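Local coordinates for protein endo-beta-1,4-glucanase (Ampullaria crossean, PDB 5XBU) that probably hydrolyses internal beta-1,4-glucosidic bonds of cellulose, as a family 45 glycoside hydrolase with a double-psi beta-barrel type of fold, at residues A[24-29]-A[118-123]; A[36-41]-A[63-68]; A[49-54]-A[105-110]; A[141-144]-A[149-152]. One frame throughout, in Å; residues are numbered along the deposited sequence.

Interaction 1: residues A[24-29]-A[118-123]; sequences CASTTR and EEWCGI
T28 and E119 lie on opposite faces of the W120 indole. On one face the T28 methyl makes a CH-pi contact: CG2 stands 3.7 Å from the centroid of the five-membered ring, only 10° off the ring normal. On the other, CG of the preceding helical residue, E119, sits 3.9 Å above the ring plane, near the rim. S26 approaches the benzo part of the indole obliquely, its CB 3.6 Å from W120 CZ3 and its OG 3.6 Å from W120 CE3. S26 and T28 are two apart on strand 22-30, so both side chains leave the same face of the strand and line up along the length of the indole. The first torsion of T28 (chi1 52°) tucks OG1 between the backbone N and carbonyl carbon and turns CG2 anti to that carbon, where it covers the pyrrole ring. The hydroxyls work on other partners: T28 OG1 bonds to D142 and to H140 NE2, S26 OG to H140 ND1 and N133. The short helix 118-121 ends in an inverse gamma turn centred on G122, and the C121–C112 disulfide ties it down. Helix and strand of this barrel protein thus meet by dispersion and CH-pi attraction alone, while the hydroxyls of S26 and T28 stay satisfied within a polar network whose imidazole, H140, is gripped through both ring nitrogens.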
loop_
_atom_site.group_PDB
_atom_site.type_symbol
_atom_site.label_atom_id
_atom_site.label_comp_id
_atom_site.label_asym_id
_atom_site.label_seq_id
_atom_site.Cartn_x
_atom_site.Cartn_y
_atom_site.Cartn_z
ATOM N N CYS A 24 -8.237 0.167 9.282
ATOM C CA CYS A 24 -7.151 1.088 9.041
ATOM C C CYS A 24 -5.926 0.396 8.461
ATOM O O CYS A 24 -5.737 -0.812 8.592
ATOM C CB CYS A 24 -6.801 1.832 10.317
ATOM S SG CYS A 24 -8.250 2.748 10.897
ATOM N N ALA A 25 -5.081 1.208 7.847
ATOM C CA ALA A 25 -3.791 0.797 7.344
ATOM C C ALA A 25 -2.764 1.826 7.766
ATOM O O ALA A 25 -3.069 3.024 7.883
ATOM C CB ALA A 25 -3.779 0.687 5.828
ATOM N N SER A 26 -1.545 1.356 7.977
ATOM C CA SER A 26 -0.400 2.246 8.034
ATOM C C SER A 26 0.142 2.479 6.631
ATOM O O SER A 26 -0.121 1.710 5.698
ATOM C CB SER A 26 0.668 1.679 8.964
ATOM O OG SER A 26 0.883 0.289 8.765
ATOM N N THR A 27 0.893 3.575 6.491
ATOM C CA THR A 27 1.540 3.912 5.244
ATOM C C THR A 27 2.958 4.390 5.514
ATOM O O THR A 27 3.259 4.954 6.560
ATOM C CB THR A 27 0.765 4.975 4.425
ATOM O OG1 THR A 27 0.893 6.272 5.021
ATOM C CG2 THR A 27 -0.695 4.654 4.220
ATOM N N THR A 28 3.819 4.188 4.512
ATOM C CA THR A 28 5.145 4.788 4.427
ATOM C C THR A 28 5.345 5.218 2.977
ATOM O O THR A 28 4.465 5.029 2.127
ATOM C CB THR A 28 6.258 3.837 4.909
ATOM O OG1 THR A 28 6.152 2.575 4.252
ATOM C CG2 THR A 28 6.247 3.620 6.419
ATOM N N ARG A 29 6.508 5.772 2.670
ATOM C CA ARG A 29 6.863 6.067 1.294
ATOM C C ARG A 29 8.182 5.386 0.978
ATOM O O ARG A 29 9.004 5.153 1.873
ATOM C CB ARG A 29 6.917 7.575 1.024
ATOM C CG ARG A 29 7.770 8.373 2.009
ATOM C CD ARG A 29 7.660 9.875 1.751
ATOM N NE ARG A 29 7.638 10.720 2.931
ATOM C CZ ARG A 29 7.813 12.030 2.870
ATOM N NH1 ARG A 29 7.770 12.782 3.963
ATOM N NH2 ARG A 29 8.063 12.580 1.691
ATOM N N GLU A 118 10.155 -5.692 8.675
ATOM C CA GLU A 118 9.412 -6.274 9.791
ATOM C C GLU A 118 8.430 -5.289 10.402
ATOM O O GLU A 118 7.267 -5.638 10.645
ATOM C CB GLU A 118 10.367 -6.784 10.868
ATOM C CG GLU A 118 9.670 -7.257 12.166
ATOM C CD GLU A 118 8.713 -8.434 12.018
ATOM O OE1 GLU A 118 8.729 -9.178 11.020
ATOM O OE2 GLU A 118 7.963 -8.682 12.987
ATOM N N GLU A 119 8.888 -4.075 10.708
ATOM C CA GLU A 119 8.079 -3.148 11.496
ATOM C C GLU A 119 6.713 -2.915 10.862
ATOM O O GLU A 119 5.680 -2.902 11.559
ATOM C CB GLU A 119 8.829 -1.819 11.630
ATOM C CG GLU A 119 7.994 -0.744 12.311
ATOM C CD GLU A 119 8.773 0.507 12.676
ATOM O OE1 GLU A 119 8.166 1.361 13.348
ATOM O OE2 GLU A 119 9.960 0.646 12.313
ATOM N N TRP A 120 6.702 -2.628 9.558
ATOM C CA TRP A 120 5.498 -2.205 8.864
ATOM C C TRP A 120 4.831 -3.330 8.092
ATOM O O TRP A 120 3.602 -3.376 8.020
ATOM C CB TRP A 120 5.802 -1.047 7.903
ATOM C CG TRP A 120 6.337 0.176 8.571
ATOM C CD1 TRP A 120 7.625 0.624 8.548
ATOM C CD2 TRP A 120 5.598 1.120 9.367
ATOM N NE1 TRP A 120 7.735 1.780 9.274
ATOM C CE2 TRP A 120 6.507 2.112 9.774
ATOM C CE3 TRP A 120 4.253 1.249 9.750
ATOM C CZ2 TRP A 120 6.127 3.209 10.537
ATOM C CZ3 TRP A 120 3.880 2.342 10.521
ATOM C CH2 TRP A 120 4.815 3.299 10.910
ATOM N N CYS A 121 5.609 -4.222 7.473
ATOM C CA CYS A 121 5.055 -5.233 6.579
ATOM C C CYS A 121 5.077 -6.628 7.172
ATOM O O CYS A 121 4.599 -7.562 6.521
ATOM C CB CYS A 121 5.771 -5.205 5.227
ATOM S SG CYS A 121 5.507 -3.569 4.474
ATOM N N GLY A 122 5.586 -6.783 8.397
ATOM C CA GLY A 122 5.584 -8.058 9.109
ATOM C C GLY A 122 4.215 -8.352 9.682
ATOM O O GLY A 122 3.910 -8.081 10.852
ATOM N N ILE A 123 3.366 -8.864 8.797
ATOM C CA ILE A 123 1.976 -9.184 9.077
ATOM C C ILE A 123 1.798 -10.618 8.577
ATOM O O ILE A 123 1.987 -10.880 7.391
ATOM C CB ILE A 123 0.979 -8.228 8.397
ATOM C CG1 ILE A 123 1.380 -6.765 8.660
ATOM C CG2 ILE A 123 -0.424 -8.530 8.893
ATOM C CD1 ILE A 123 0.499 -5.755 7.974
#

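Interaction 2: residues A[36-41]-A[63-68]; sequences GACGCG and RYFDDG
F65 pushes the far end of its ring against A37 and C38, and this is where the contact is tight. A37 CB comes in obliquely to 3.5 Å from F65 CZ. C38 SG lies at the ring edge, near its plane, 3.6 Å from F65 CE1; at 4.9 Å from the centroid and 76° off the ring normal this is a sulfur-aromatic contact made edge-on. The A37 carbonyl O also lies in the ring plane, farther off at the rim. With CG anti to the backbone N (chi1 175°), F65 reaches out from the helix into the loop. A type I turn from G36 to G39, closed by G39 N to G36 O at 3.2 Å, presents A37 and C38 together. All three touching residues are buried, and C78, disulfide partner of C38, packs on F65 too. The other side of the helix end is looser: there the helix ends in a Schellman motif, G68 N bonding to R63 O at 2.7 Å and D67 N to Y64 O, with D67 at positive phi and G68 exposed. D67 makes a salt bridge with K126. Helix 62-65 follows strand 57-60, and its Y64 meets W162 of strand 160-165 edge-to-face; the loop, which follows strand 22-30 and precedes helix 50-54 in the chain, bonds through the C38 backbone to T109, just past strand 104-108.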
loop_
_atom_site.group_PDB
_atom_site.type_symbol
_atom_site.label_atom_id
_atom_site.label_comp_id
_atom_site.label_asym_id
_atom_site.label_seq_id
_atom_site.Cartn_x
_atom_site.Cartn_y
_atom_site.Cartn_z
ATOM N N GLY A 36 9.475 -3.856 -10.237
ATOM C CA GLY A 36 8.502 -4.240 -9.234
ATOM C C GLY A 36 7.841 -5.582 -9.518
ATOM O O GLY A 36 7.942 -6.175 -10.598
ATOM N N ALA A 37 7.112 -6.024 -8.505
ATOM C CA ALA A 37 6.627 -7.384 -8.393
ATOM C C ALA A 37 5.433 -7.689 -9.276
ATOM O O ALA A 37 5.039 -8.860 -9.349
ATOM C CB ALA A 37 6.283 -7.668 -6.935
ATOM N N CYS A 38 4.843 -6.684 -9.932
ATOM C CA CYS A 38 3.745 -6.914 -10.848
ATOM C C CYS A 38 4.187 -6.800 -12.301
ATOM O O CYS A 38 3.341 -6.876 -13.201
ATOM C CB CYS A 38 2.560 -5.998 -10.564
ATOM S SG CYS A 38 1.929 -6.195 -8.872
ATOM N N GLY A 39 5.486 -6.682 -12.550
ATOM C CA GLY A 39 5.961 -6.672 -13.918
ATOM C C GLY A 39 5.592 -5.431 -14.704
ATOM O O GLY A 39 5.455 -5.497 -15.932
ATOM N N CYS A 40 5.481 -4.285 -14.033
ATOM C CA CYS A 40 5.080 -3.042 -14.688
ATOM C C CYS A 40 6.284 -2.320 -15.298
ATOM O O CYS A 40 6.673 -1.219 -14.901
ATOM C CB CYS A 40 4.306 -2.154 -13.726
ATOM S SG CYS A 40 2.741 -2.936 -13.219
ATOM N N GLY A 41 6.854 -2.997 -16.291
ATOM C CA GLY A 41 7.916 -2.480 -17.140
ATOM C C GLY A 41 8.164 -3.495 -18.238
ATOM O O GLY A 41 7.534 -4.549 -18.297
ATOM N N ARG A 63 1.303 -10.240 2.642
ATOM C CA ARG A 63 0.148 -11.126 2.732
ATOM C C ARG A 63 -1.094 -10.529 2.084
ATOM O O ARG A 63 -1.935 -11.287 1.590
ATOM C CB ARG A 63 -0.090 -11.564 4.171
ATOM C CG ARG A 63 0.995 -12.486 4.705
ATOM C CD ARG A 63 0.912 -13.934 4.121
ATOM N NE ARG A 63 2.061 -14.709 4.623
ATOM C CZ ARG A 63 3.274 -14.697 4.087
ATOM N NH1 ARG A 63 3.470 -14.121 2.908
ATOM N NH2 ARG A 63 4.281 -15.240 4.752
ATOM N N TYR A 64 -1.247 -9.203 2.033
ATOM C CA TYR A 64 -2.295 -8.632 1.196
ATOM C C TYR A 64 -1.923 -8.733 -0.275
ATOM O O TYR A 64 -2.745 -9.123 -1.108
ATOM C CB TYR A 64 -2.626 -7.178 1.582
ATOM C CG TYR A 64 -3.609 -6.571 0.623
ATOM C CD1 TYR A 64 -4.929 -7.003 0.561
ATOM C CD2 TYR A 64 -3.202 -5.615 -0.287
ATOM C CE1 TYR A 64 -5.812 -6.499 -0.366
ATOM C CE2 TYR A 64 -4.064 -5.118 -1.225
ATOM C CZ TYR A 64 -5.368 -5.545 -1.276
ATOM O OH TYR A 64 -6.182 -5.010 -2.241
ATOM N N PHE A 65 -0.680 -8.368 -0.612
ATOM C CA PHE A 65 -0.215 -8.440 -1.992
ATOM C C PHE A 65 -0.581 -9.754 -2.662
ATOM O O PHE A 65 -1.031 -9.749 -3.815
ATOM C CB PHE A 65 1.296 -8.239 -2.015
ATOM C CG PHE A 65 1.903 -8.404 -3.363
ATOM C CD1 PHE A 65 1.862 -7.379 -4.277
ATOM C CD2 PHE A 65 2.547 -9.583 -3.727
ATOM C CE1 PHE A 65 2.438 -7.521 -5.532
ATOM C CE2 PHE A 65 3.114 -9.727 -4.963
ATOM C CZ PHE A 65 3.050 -8.689 -5.889
ATOM N N ASP A 66 -0.367 -10.871 -1.964
ATOM C CA ASP A 66 -0.640 -12.190 -2.533
ATOM C C ASP A 66 -1.801 -12.897 -1.859
ATOM O O ASP A 66 -1.871 -14.128 -1.909
ATOM C CB ASP A 66 0.592 -13.085 -2.539
ATOM C CG ASP A 66 0.442 -14.265 -3.495
ATOM O OD1 ASP A 66 -0.235 -14.109 -4.552
ATOM O OD2 ASP A 66 0.989 -15.337 -3.166
ATOM N N ASP A 67 -2.729 -12.158 -1.253
ATOM C CA ASP A 67 -3.954 -12.741 -0.696
ATOM C C ASP A 67 -3.684 -13.987 0.155
ATOM O O ASP A 67 -4.285 -15.047 -0.045
ATOM C CB ASP A 67 -4.986 -13.049 -1.787
ATOM C CG ASP A 67 -6.326 -13.487 -1.228
ATOM O OD1 ASP A 67 -6.727 -12.978 -0.157
ATOM O OD2 ASP A 67 -6.984 -14.328 -1.871
ATOM N N GLY A 68 -2.749 -13.860 1.100
ATOM C CA GLY A 68 -2.380 -14.921 2.017
ATOM C C GLY A 68 -1.175 -15.745 1.610
ATOM O O GLY A 68 -0.602 -16.439 2.456
#

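Interaction 3: residues A[49-54]-A[105-110]; sequences FPWNLQ and VFMVTN
N52 and T109 supply the polar part of the contact, W51, M107 and the T109 methyl the apolar part. The hydrogen bond runs from T109 OG1 to N52 OD1 at 2.8 Å; the donor lies in the carbonyl plane on a lone pair, with a C=O...donor angle of 133°. N52 carries its CG anti to the backbone N (chi1 -169°), which swings the amide off the helix to the strand end, and the two side chains run antiparallel alongside one another. The bond draws T109 CB in to 3.2 Å from N52 OD1. A buried hydroxyl and a buried amide oxygen thereby satisfy each other between the helix and the residue just past the strand.

The apolar contact involves the benzo end of the W51 indole. M107 CE reaches W51 CZ3 at 3.6 Å and W51 CH2 at 3.8 Å, approaching the ring obliquely. The M107 chain lies roughly perpendicular to the indole side chain, and a bend at the M107 thioether (chi3 71°) brings the methyl round to the ring. T109 CG2 is at the edge of the indole, 4.1 Å from W51 CZ3, while N52 CB lies over one face. At the other end of the indole, W51 NE1 donates to Q177 OE1.

Strand 104-108 pairs in parallel with strand 57-60, whose V57 touches both N52 and T109, and antiparallel with 81-86. Helix 169-175 adds N174 against W51, and L171 and Y175 against M107; the half-cystines C40 and C178 also adjoin W51.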
loop_
_atom_site.group_PDB
_atom_site.type_symbol
_atom_site.label_atom_id
_atom_site.label_comp_id
_atom_site.label_asym_id
_atom_site.label_seq_id
_atom_site.Cartn_x
_atom_site.Cartn_y
_atom_site.Cartn_z
ATOM N N PHE A 49 8.040 1.046 -16.263
ATOM C CA PHE A 49 7.453 2.089 -17.083
ATOM C C PHE A 49 7.470 3.402 -16.309
ATOM O O PHE A 49 7.245 3.404 -15.089
ATOM C CB PHE A 49 6.006 1.764 -17.444
ATOM C CG PHE A 49 5.814 0.473 -18.203
ATOM C CD1 PHE A 49 6.431 0.251 -19.408
ATOM C CD2 PHE A 49 4.972 -0.509 -17.719
ATOM C CE1 PHE A 49 6.245 -0.909 -20.136
ATOM C CE2 PHE A 49 4.760 -1.676 -18.421
ATOM C CZ PHE A 49 5.406 -1.890 -19.637
ATOM N N PRO A 50 7.699 4.531 -16.981
ATOM C CA PRO A 50 7.687 5.810 -16.261
ATOM C C PRO A 50 6.440 6.013 -15.423
ATOM O O PRO A 50 6.538 6.542 -14.305
ATOM C CB PRO A 50 7.844 6.851 -17.385
ATOM C CG PRO A 50 8.746 6.126 -18.385
ATOM C CD PRO A 50 8.196 4.682 -18.368
ATOM N N TRP A 51 5.261 5.632 -15.925
ATOM C CA TRP A 51 4.057 5.850 -15.127
ATOM C C TRP A 51 4.135 5.162 -13.770
ATOM O O TRP A 51 3.517 5.626 -12.799
ATOM C CB TRP A 51 2.791 5.451 -15.876
ATOM C CG TRP A 51 2.681 3.980 -16.217
ATOM C CD1 TRP A 51 2.907 3.407 -17.430
ATOM C CD2 TRP A 51 2.266 2.915 -15.343
ATOM N NE1 TRP A 51 2.679 2.062 -17.360
ATOM C CE2 TRP A 51 2.288 1.733 -16.087
ATOM C CE3 TRP A 51 1.854 2.867 -14.009
ATOM C CZ2 TRP A 51 1.941 0.506 -15.529
ATOM C CZ3 TRP A 51 1.514 1.643 -13.455
ATOM C CH2 TRP A 51 1.562 0.472 -14.221
ATOM N N ASN A 52 4.842 4.038 -13.690
ATOM C CA ASN A 52 4.960 3.281 -12.444
ATOM C C ASN A 52 5.966 3.891 -11.465
ATOM O O ASN A 52 6.044 3.463 -10.310
ATOM C CB ASN A 52 5.272 1.818 -12.790
ATOM C CG ASN A 52 5.144 0.914 -11.602
ATOM O OD1 ASN A 52 4.220 1.053 -10.801
ATOM N ND2 ASN A 52 6.072 -0.036 -11.485
ATOM N N LEU A 53 6.692 4.922 -11.879
ATOM C CA LEU A 53 7.467 5.769 -10.986
ATOM C C LEU A 53 6.761 7.072 -10.651
ATOM O O LEU A 53 7.121 7.718 -9.664
ATOM C CB LEU A 53 8.823 6.097 -11.648
ATOM C CG LEU A 53 9.730 4.892 -11.829
ATOM C CD1 LEU A 53 10.996 5.310 -12.524
ATOM C CD2 LEU A 53 10.048 4.208 -10.489
ATOM N N GLN A 54 5.774 7.473 -11.458
ATOM C CA GLN A 54 5.183 8.809 -11.392
ATOM C C GLN A 54 3.818 8.861 -10.715
ATOM O O GLN A 54 3.459 9.909 -10.150
ATOM C CB GLN A 54 4.999 9.361 -12.812
ATOM C CG GLN A 54 6.279 9.599 -13.561
ATOM C CD GLN A 54 6.058 9.723 -15.054
ATOM O OE1 GLN A 54 5.038 9.297 -15.594
ATOM N NE2 GLN A 54 7.033 10.313 -15.740
ATOM N N VAL A 105 -6.501 7.343 -4.379
ATOM C CA VAL A 105 -6.532 5.979 -4.900
ATOM C C VAL A 105 -5.148 5.602 -5.413
ATOM O O VAL A 105 -4.546 6.329 -6.213
ATOM C CB VAL A 105 -7.601 5.827 -5.994
ATOM C CG1 VAL A 105 -7.559 4.425 -6.632
ATOM C CG2 VAL A 105 -9.002 6.131 -5.469
ATOM N N PHE A 106 -4.662 4.438 -4.979
ATOM C CA PHE A 106 -3.375 3.905 -5.396
ATOM C C PHE A 106 -3.586 2.545 -6.048
ATOM O O PHE A 106 -4.414 1.746 -5.594
ATOM C CB PHE A 106 -2.429 3.711 -4.215
ATOM C CG PHE A 106 -2.064 4.998 -3.516
ATOM C CD1 PHE A 106 -2.921 5.541 -2.579
ATOM C CD2 PHE A 106 -0.882 5.662 -3.807
ATOM C CE1 PHE A 106 -2.610 6.738 -1.941
ATOM C CE2 PHE A 106 -0.557 6.861 -3.182
ATOM C CZ PHE A 106 -1.440 7.391 -2.251
ATOM N N MET A 107 -2.789 2.236 -7.061
ATOM C CA MET A 107 -2.803 0.915 -7.683
ATOM C C MET A 107 -1.646 0.066 -7.184
ATOM O O MET A 107 -0.508 0.532 -7.080
ATOM C CB MET A 107 -2.755 1.047 -9.209
ATOM C CG MET A 107 -2.923 -0.308 -9.915
ATOM S SD MET A 107 -3.276 -0.139 -11.671
ATOM C CE MET A 107 -1.675 0.434 -12.275
ATOM N N VAL A 108 -1.945 -1.203 -6.890
ATOM C CA VAL A 108 -0.933 -2.164 -6.476
ATOM C C VAL A 108 -0.074 -2.552 -7.671
ATOM O O VAL A 108 -0.559 -3.168 -8.623
ATOM C CB VAL A 108 -1.596 -3.417 -5.887
ATOM C CG1 VAL A 108 -0.554 -4.439 -5.543
ATOM C CG2 VAL A 108 -2.486 -3.039 -4.691
ATOM N N THR A 109 1.218 -2.216 -7.601
ATOM C CA THR A 109 2.161 -2.571 -8.662
ATOM C C THR A 109 3.408 -3.251 -8.133
ATOM O O THR A 109 4.262 -3.645 -8.937
ATOM C CB THR A 109 2.560 -1.362 -9.506
ATOM O OG1 THR A 109 3.313 -0.493 -8.668
ATOM C CG2 THR A 109 1.378 -0.664 -10.107
ATOM N N ASN A 110 3.534 -3.434 -6.821
ATOM C CA ASN A 110 4.743 -3.987 -6.246
ATOM C C ASN A 110 4.368 -4.575 -4.892
ATOM O O ASN A 110 3.220 -4.463 -4.465
ATOM C CB ASN A 110 5.796 -2.876 -6.202
ATOM C CG ASN A 110 7.193 -3.356 -5.888
ATOM O OD1 ASN A 110 7.525 -4.531 -6.017
ATOM N ND2 ASN A 110 8.042 -2.425 -5.480
#

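Interaction 4: residues A[141-144]-A[149-152]; sequences FDLQ and QVEA
V150 packs its CG2 methyl against L143 CB at 3.7 Å, the apolar half of the contact. Both side chains also touch W155, so strand and loop share a hydrophobic patch.

Strand 140-144 runs parallel to 22-30 on one flank and antiparallel to 57-60 on the other, within a curled sheet consistent with a double-psi beta-barrel. The chain leaving its end folds back within four residues, and residues 149-152 take up helical backbone angles there.

Among the polar groups, Q144 O sits over the face of the Q149 amide, almost on its CD (3.2 Å); Q149 NE2, at 3.3 Å from that oxygen, has a poor angle and forms no hydrogen bond to it. V150 CG2 approaches the same Q144 O, also at 3.3 Å. The Q144 side chain passes obliquely, its CG 3.7 Å from Q149 NE2, with the two amide planes 33° apart. Q149 is folded up, chi1 60° and a second bend at chi2 -91°, and three bonds fix its buried amide: NE2 gives to the L53 and K55 carbonyls, OE1 accepts from V147 N. D145 OD1 takes the backbone N-H groups of V150 and E151.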
loop_
_atom_site.group_PDB
_atom_site.type_symbol
_atom_site.label_atom_id
_atom_site.label_comp_id
_atom_site.label_asym_id
_atom_site.label_seq_id
_atom_site.Cartn_x
_atom_site.Cartn_y
_atom_site.Cartn_z
ATOM N N PHE A 141 0.567 -0.027 3.389
ATOM C CA PHE A 141 0.779 0.435 2.014
ATOM C C PHE A 141 2.040 1.284 1.950
ATOM O O PHE A 141 2.080 2.379 2.514
ATOM C CB PHE A 141 -0.437 1.174 1.463
ATOM C CG PHE A 141 -1.629 0.283 1.362
ATOM C CD1 PHE A 141 -1.709 -0.680 0.349
ATOM C CD2 PHE A 141 -2.660 0.330 2.307
ATOM C CE1 PHE A 141 -2.770 -1.556 0.281
ATOM C CE2 PHE A 141 -3.729 -0.543 2.219
ATOM C CZ PHE A 141 -3.791 -1.486 1.223
ATOM N N ASP A 142 3.056 0.792 1.240
ATOM C CA ASP A 142 4.249 1.574 0.960
ATOM C C ASP A 142 3.982 2.335 -0.331
ATOM O O ASP A 142 3.642 1.736 -1.351
ATOM C CB ASP A 142 5.464 0.655 0.852
ATOM C CG ASP A 142 6.762 1.316 1.280
ATOM O OD1 ASP A 142 6.762 2.509 1.619
ATOM O OD2 ASP A 142 7.779 0.588 1.250
ATOM N N LEU A 143 4.108 3.649 -0.297
ATOM C CA LEU A 143 3.651 4.485 -1.395
ATOM C C LEU A 143 4.851 4.977 -2.209
ATOM O O LEU A 143 5.765 5.596 -1.668
ATOM C CB LEU A 143 2.854 5.690 -0.860
ATOM C CG LEU A 143 1.712 5.299 0.113
ATOM C CD1 LEU A 143 1.021 6.542 0.583
ATOM C CD2 LEU A 143 0.724 4.336 -0.532
ATOM N N GLN A 144 4.834 4.711 -3.515
ATOM C CA GLN A 144 5.924 5.134 -4.407
ATOM C C GLN A 144 6.038 6.657 -4.405
ATOM O O GLN A 144 5.046 7.366 -4.598
ATOM C CB GLN A 144 5.592 4.642 -5.807
ATOM C CG GLN A 144 6.571 5.078 -6.903
ATOM C CD GLN A 144 7.958 4.540 -6.712
ATOM O OE1 GLN A 144 8.870 5.267 -6.315
ATOM N NE2 GLN A 144 8.127 3.230 -6.975
ATOM N N GLN A 149 5.481 12.420 -5.650
ATOM C CA GLN A 149 4.022 12.445 -5.719
ATOM C C GLN A 149 3.366 12.298 -4.354
ATOM O O GLN A 149 2.232 12.771 -4.153
ATOM C CB GLN A 149 3.508 11.374 -6.681
ATOM C CG GLN A 149 3.849 9.893 -6.358
ATOM C CD GLN A 149 5.147 9.426 -7.013
ATOM O OE1 GLN A 149 6.211 10.038 -6.859
ATOM N NE2 GLN A 149 5.059 8.334 -7.772
ATOM N N VAL A 150 4.044 11.647 -3.404
ATOM C CA VAL A 150 3.524 11.566 -2.032
ATOM C C VAL A 150 3.902 12.818 -1.268
ATOM O O VAL A 150 3.100 13.344 -0.492
ATOM C CB VAL A 150 3.990 10.285 -1.317
ATOM C CG1 VAL A 150 3.332 10.188 0.051
ATOM C CG2 VAL A 150 3.622 9.084 -2.158
ATOM N N GLU A 151 5.110 13.355 -1.503
ATOM C CA GLU A 151 5.476 14.644 -0.932
ATOM C C GLU A 151 4.462 15.705 -1.323
ATOM O O GLU A 151 4.118 16.565 -0.504
ATOM C CB GLU A 151 6.873 15.037 -1.416
ATOM C CG GLU A 151 7.325 16.416 -0.968
ATOM C CD GLU A 151 7.540 16.514 0.532
ATOM O OE1 GLU A 151 7.695 15.450 1.176
ATOM O OE2 GLU A 151 7.550 17.652 1.060
ATOM N N ALA A 152 3.957 15.654 -2.563
ATOM C CA ALA A 152 2.968 16.630 -3.034
ATOM C C ALA A 152 1.626 16.524 -2.318
ATOM O O ALA A 152 0.874 17.508 -2.291
ATOM C CB ALA A 152 2.754 16.491 -4.538
#

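How the interactions relate
All four contacts hang on, or lie beside, one curled sheet. Interactions 1 and 4 use its neighbouring parallel strands 22-30 and 140-144; their centres are about 13 Å apart, joined by T28 O to L143 N. Interactions 2 and 3 alternate along the chain and are linked through A37 N to N110 OD1 and C40 O to F49 N. Both fall between the two segments of interaction 1, whereas interaction 4 follows all three. Interactions 3 and 4, with centres about 10 Å apart, meet where F106 CZ packs on L143 CD1. Interactions 1 and 3 lie on opposite sides of the chain's centre, so helices 118-121 and 50-54 attach to the sheet on opposite sides of the protein's centre.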